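Local coordinates for lipid-transfer protein (Thermomonospora curvata, PDB 6OK1), which is of unknown function but is a lipid-transfer protein with a thiolase-type fold that assembles with a second kind of protein chain, at residues G171-V176 / L300-L305; M154-Y159 / V206-L211. One frame throughout, in Å; residues are numbered along the deposited sequence.

Contact 1: residues G171-V176 / L300-L305; sequences GRVAVV and LVLPQL
Between Gly171 and Val176 a helix of the N-terminal thiolase domain meets the start of helix 301-307 of the C-terminal domain through one side chain, Val173, which touches Val301 and Leu302. Just ahead of it, Arg172 makes no contact with 300-305; its NH2 forms a salt bridge with OD1 of Asp169, and its chain packs on Leu196 and Ile320. The CB of Val173 points toward helix 301-307, its CA lying 7.6 Å from the CA of Val301, and its two methyls divide the work. With chi1 at 174°, CG1 stands anti to the backbone N and CG2 lies beside that N, which spreads the pair over two neighbouring residues. Val173 CG1 meets Val301 CG2 tip to tip at 4.0 Å, as both side chains reach toward each other. Val173 CG2 is met by Leu302 CD1 at 3.9 Å, the two side chains crossing obliquely; the Leu302 CB bond is not aimed at Val173, and it is the far end of the side chain that closes the distance. Ile320 of helix 316-321 touches both Val173 and Leu302 and so bridges the two helices.

The presenting turn is itself tied down. Leu300 O accepts from Gln304 N at 3.3 Å and from Gln304 NE2, also at 3.3 Å, from opposite faces of its plane; NE2 stands 55° out of that plane, while the oxygen stays close to the amide plane of Gln304. This amide also bonds through NE2 to Tyr294 O and through OE1 to Thr375 OG1.

No hydrogen bond crosses between the segments, which bury just 107 Å² in total. All three touching residues are buried, consistent with a junction held by van der Waals contact and probably by the burial of apolar surface.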
# COMPACT_ATOMS: atom_id res chain seq x y z
N GLY A 171 -13.63 -30.53 -8.29
CA GLY A 171 -12.75 -31.51 -7.70
C GLY A 171 -11.61 -31.92 -8.62
O GLY A 171 -10.50 -32.20 -8.14
N ARG A 172 -11.84 -31.94 -9.93
CA ARG A 172 -10.76 -32.30 -10.84
C ARG A 172 -9.60 -31.33 -10.73
O ARG A 172 -8.45 -31.72 -10.97
CB ARG A 172 -11.27 -32.40 -12.27
CG ARG A 172 -11.76 -33.79 -12.56
CD ARG A 172 -12.23 -33.99 -14.00
NE ARG A 172 -13.63 -33.62 -14.12
CZ ARG A 172 -14.64 -34.42 -13.82
NH1 ARG A 172 -14.42 -35.66 -13.40
NH2 ARG A 172 -15.88 -33.98 -13.92
N VAL A 173 -9.89 -30.07 -10.41
CA VAL A 173 -8.83 -29.09 -10.19
C VAL A 173 -8.03 -29.47 -8.97
O VAL A 173 -6.79 -29.40 -8.97
CB VAL A 173 -9.43 -27.68 -10.03
CG1 VAL A 173 -8.33 -26.69 -9.67
CG2 VAL A 173 -10.10 -27.25 -11.29
N ALA A 174 -8.73 -29.84 -7.90
CA ALA A 174 -8.05 -30.25 -6.68
C ALA A 174 -7.18 -31.47 -6.93
O ALA A 174 -6.04 -31.54 -6.46
CB ALA A 174 -9.08 -30.53 -5.58
N VAL A 175 -7.70 -32.44 -7.68
CA VAL A 175 -6.96 -33.68 -7.93
C VAL A 175 -5.68 -33.40 -8.71
O VAL A 175 -4.60 -33.90 -8.37
CB VAL A 175 -7.86 -34.70 -8.65
CG1 VAL A 175 -7.06 -35.93 -9.04
CG2 VAL A 175 -9.05 -35.10 -7.77
N VAL A 176 -5.77 -32.59 -9.77
CA VAL A 176 -4.56 -32.33 -10.55
C VAL A 176 -3.57 -31.49 -9.74
O VAL A 176 -2.36 -31.76 -9.76
CB VAL A 176 -4.89 -31.70 -11.92
CG1 VAL A 176 -5.28 -30.24 -11.78
CG2 VAL A 176 -3.70 -31.84 -12.89
N LEU A 300 -12.87 -20.94 -9.08
CA LEU A 300 -12.60 -19.84 -9.99
C LEU A 300 -11.49 -20.17 -10.97
O LEU A 300 -11.18 -19.34 -11.83
CB LEU A 300 -12.26 -18.57 -9.21
CG LEU A 300 -13.38 -18.08 -8.28
CD1 LEU A 300 -13.01 -16.79 -7.53
CD2 LEU A 300 -14.67 -17.86 -9.03
N VAL A 301 -10.90 -21.36 -10.89
CA VAL A 301 -9.98 -21.77 -11.95
C VAL A 301 -10.73 -21.92 -13.26
O VAL A 301 -10.17 -21.65 -14.33
CB VAL A 301 -9.26 -23.07 -11.54
CG1 VAL A 301 -8.45 -23.64 -12.73
CG2 VAL A 301 -8.34 -22.80 -10.36
N LEU A 302 -12.01 -22.35 -13.21
CA LEU A 302 -12.74 -22.60 -14.43
C LEU A 302 -12.99 -21.31 -15.22
O LEU A 302 -12.63 -21.25 -16.39
CB LEU A 302 -14.04 -23.37 -14.14
CG LEU A 302 -13.90 -24.89 -14.02
CD1 LEU A 302 -13.14 -25.27 -12.76
CD2 LEU A 302 -15.25 -25.59 -13.98
N PRO A 303 -13.58 -20.28 -14.62
CA PRO A 303 -13.73 -19.03 -15.39
C PRO A 303 -12.41 -18.39 -15.78
O PRO A 303 -12.35 -17.68 -16.78
CB PRO A 303 -14.57 -18.13 -14.46
CG PRO A 303 -14.41 -18.75 -13.07
CD PRO A 303 -14.29 -20.23 -13.34
N GLN A 304 -11.32 -18.62 -15.03
CA GLN A 304 -10.03 -18.11 -15.45
C GLN A 304 -9.66 -18.67 -16.82
O GLN A 304 -9.21 -17.93 -17.70
CB GLN A 304 -8.95 -18.47 -14.45
CG GLN A 304 -8.93 -17.61 -13.22
CD GLN A 304 -7.74 -17.96 -12.38
OE1 GLN A 304 -6.60 -17.58 -12.70
NE2 GLN A 304 -7.97 -18.74 -11.35
N LEU A 305 -9.85 -19.97 -17.02
CA LEU A 305 -9.51 -20.56 -18.32
C LEU A 305 -10.31 -19.91 -19.44
O LEU A 305 -9.81 -19.69 -20.55
CB LEU A 305 -9.76 -22.07 -18.28
CG LEU A 305 -8.79 -22.87 -17.41
CD1 LEU A 305 -9.38 -24.23 -17.04
CD2 LEU A 305 -7.42 -23.02 -18.13

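Contact 2: residues M154-Y159 / V206-L211; sequences MFARRY and VEPLHL
A type VIa turn built on a cis proline forms one half of this contact: Val206 O accepts from Leu209 N at 2.7 Å, the peptide bond before Pro208 is cis, and the backbone at Glu207 and Pro208 has the angles of that turn. The turn presents the proline ring to helix 148-163. Pro208 CG lies 3.7 Å from CB of Ala156, the shortest approach between the segments, and 4.0 Å from Arg157 N, which places the ring on the helix backbone as well as on the methyl. Pro208 CD rests 4.2 Å from Arg157 CB, at the root of that side chain. Ala156 aims its CB at the turn and receives a second neighbour, CD1 of Leu209, at 4.1 Å. Leu209 starts off to the side; with chi1 at -79° its CG lies anti to the carbonyl carbon, and the branch ending in CD1 swings in to the methyl.

The guanidinium of Arg157 takes no part in this packing; its NE is hydrogen-bonded to an aromatic side chain of another protein chain. Nor does it pair with Glu207: Glu207 OE1 lies 6.7 Å from Arg157 NE, and OE2 of Glu207 bonds to a polar side chain of that other chain.

Val206 and Glu207 pair antiparallel with a strand of that protein, so the turn carries the sheet over to its partner. Within the chain, Pro208 also touches Met160 one turn further along helix 148-163, and Val206 packs on Ala149, Gln150 and Ala153 of the same helix.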
# COMPACT_ATOMS: atom_id res chain seq x y z
N MET A 154 -20.41 -18.02 -3.41
CA MET A 154 -21.52 -17.31 -4.03
C MET A 154 -21.37 -17.25 -5.54
O MET A 154 -22.36 -17.41 -6.28
CB MET A 154 -21.62 -15.91 -3.43
CG MET A 154 -22.94 -15.21 -3.75
SD MET A 154 -24.36 -15.91 -2.91
CE MET A 154 -24.14 -15.18 -1.28
N PHE A 155 -20.14 -17.06 -6.03
CA PHE A 155 -19.89 -17.12 -7.47
C PHE A 155 -20.02 -18.54 -8.00
O PHE A 155 -20.61 -18.77 -9.06
CB PHE A 155 -18.47 -16.62 -7.79
CG PHE A 155 -18.23 -15.18 -7.49
CD1 PHE A 155 -18.97 -14.18 -8.15
CD2 PHE A 155 -17.25 -14.79 -6.59
CE1 PHE A 155 -18.74 -12.85 -7.89
CE2 PHE A 155 -16.99 -13.44 -6.35
CZ PHE A 155 -17.74 -12.48 -7.01
N ALA A 156 -19.41 -19.49 -7.30
CA ALA A 156 -19.38 -20.87 -7.80
C ALA A 156 -20.79 -21.42 -8.00
O ALA A 156 -21.08 -22.10 -9.00
CB ALA A 156 -18.59 -21.73 -6.83
N ARG A 157 -21.70 -21.13 -7.07
CA ARG A 157 -23.06 -21.66 -7.19
C ARG A 157 -23.73 -21.14 -8.44
O ARG A 157 -24.48 -21.87 -9.10
CB ARG A 157 -23.90 -21.29 -5.97
CG ARG A 157 -25.33 -21.84 -5.99
CD ARG A 157 -25.37 -23.39 -5.91
NE ARG A 157 -26.71 -23.96 -6.07
CZ ARG A 157 -27.33 -24.16 -7.23
NH1 ARG A 157 -26.75 -23.83 -8.39
NH2 ARG A 157 -28.56 -24.69 -7.24
N ARG A 158 -23.51 -19.87 -8.77
CA ARG A 158 -24.11 -19.30 -9.98
C ARG A 158 -23.46 -19.86 -11.24
O ARG A 158 -24.13 -20.08 -12.26
CB ARG A 158 -24.01 -17.78 -9.94
CG ARG A 158 -24.73 -17.09 -11.12
CD ARG A 158 -26.24 -17.10 -10.96
NE ARG A 158 -26.89 -16.71 -12.22
CZ ARG A 158 -28.18 -16.45 -12.36
NH1 ARG A 158 -28.99 -16.50 -11.31
NH2 ARG A 158 -28.66 -16.12 -13.56
N TYR A 159 -22.15 -20.11 -11.19
CA TYR A 159 -21.47 -20.72 -12.34
C TYR A 159 -22.01 -22.12 -12.61
O TYR A 159 -22.23 -22.51 -13.77
CB TYR A 159 -19.97 -20.73 -12.08
CG TYR A 159 -19.14 -21.29 -13.21
CD1 TYR A 159 -18.94 -22.65 -13.33
CD2 TYR A 159 -18.54 -20.47 -14.15
CE1 TYR A 159 -18.20 -23.18 -14.37
CE2 TYR A 159 -17.80 -20.99 -15.20
CZ TYR A 159 -17.64 -22.35 -15.30
OH TYR A 159 -16.89 -22.93 -16.32
N VAL A 206 -18.67 -24.66 2.77
CA VAL A 206 -19.80 -23.84 2.36
C VAL A 206 -20.18 -24.28 0.96
O VAL A 206 -19.37 -24.19 0.03
CB VAL A 206 -19.47 -22.33 2.40
CG1 VAL A 206 -18.10 -22.02 1.76
CG2 VAL A 206 -20.57 -21.51 1.73
N GLU A 207 -21.39 -24.82 0.81
CA GLU A 207 -21.77 -25.35 -0.48
C GLU A 207 -21.62 -24.25 -1.52
O GLU A 207 -22.07 -23.12 -1.28
CB GLU A 207 -23.21 -25.88 -0.49
CG GLU A 207 -23.44 -27.03 0.50
CD GLU A 207 -24.86 -27.60 0.41
OE1 GLU A 207 -25.35 -27.81 -0.72
OE2 GLU A 207 -25.49 -27.79 1.45
N PRO A 208 -21.04 -24.54 -2.70
CA PRO A 208 -20.67 -25.87 -3.22
C PRO A 208 -19.22 -26.28 -3.01
O PRO A 208 -18.69 -27.05 -3.82
CB PRO A 208 -20.97 -25.73 -4.70
CG PRO A 208 -20.55 -24.30 -4.99
CD PRO A 208 -21.03 -23.53 -3.78
N LEU A 209 -18.57 -25.76 -1.98
CA LEU A 209 -17.15 -26.03 -1.73
C LEU A 209 -16.98 -27.06 -0.62
O LEU A 209 -17.44 -26.86 0.51
CB LEU A 209 -16.40 -24.74 -1.34
CG LEU A 209 -16.03 -23.80 -2.48
CD1 LEU A 209 -17.22 -23.31 -3.25
CD2 LEU A 209 -15.24 -22.63 -1.93
N HIS A 210 -16.25 -28.14 -0.94
CA HIS A 210 -15.78 -29.12 0.02
C HIS A 210 -14.51 -28.60 0.71
O HIS A 210 -13.84 -27.69 0.24
CB HIS A 210 -15.43 -30.43 -0.69
CG HIS A 210 -16.61 -31.15 -1.29
ND1 HIS A 210 -17.23 -32.19 -0.64
CD2 HIS A 210 -17.23 -31.03 -2.48
CE1 HIS A 210 -18.21 -32.66 -1.40
NE2 HIS A 210 -18.25 -31.96 -2.51
N LEU A 211 -14.13 -29.29 1.78
CA LEU A 211 -12.85 -29.00 2.42
C LEU A 211 -11.70 -29.04 1.42
O LEU A 211 -10.84 -28.16 1.42
CB LEU A 211 -12.63 -30.01 3.54
CG LEU A 211 -11.30 -29.90 4.26
CD1 LEU A 211 -11.11 -28.53 4.86
CD2 LEU A 211 -11.27 -30.94 5.34

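How the contacts relate
Both contacts are apolar and lack hydrogen bonds between their segments, but their settings differ. Contact 1, centred about 14 Å from the centre of the chain, is core packing between helices of the two thiolase domains, and no other chain of the assembly touches its segments. Contact 2, centred about 21 Å from the centre of the chain, stays within the N-terminal domain; its touching residues are mostly buried too, yet it borders a different protein, whose chain engages the turn and the nearby arginines. Helix 148-163 connects them, with about 13 Å between their centres: Tyr159 OH packs at 3.6 Å on Leu302 CB, and Leu300 CD2 approaches Phe155 CB at 4.2 Å.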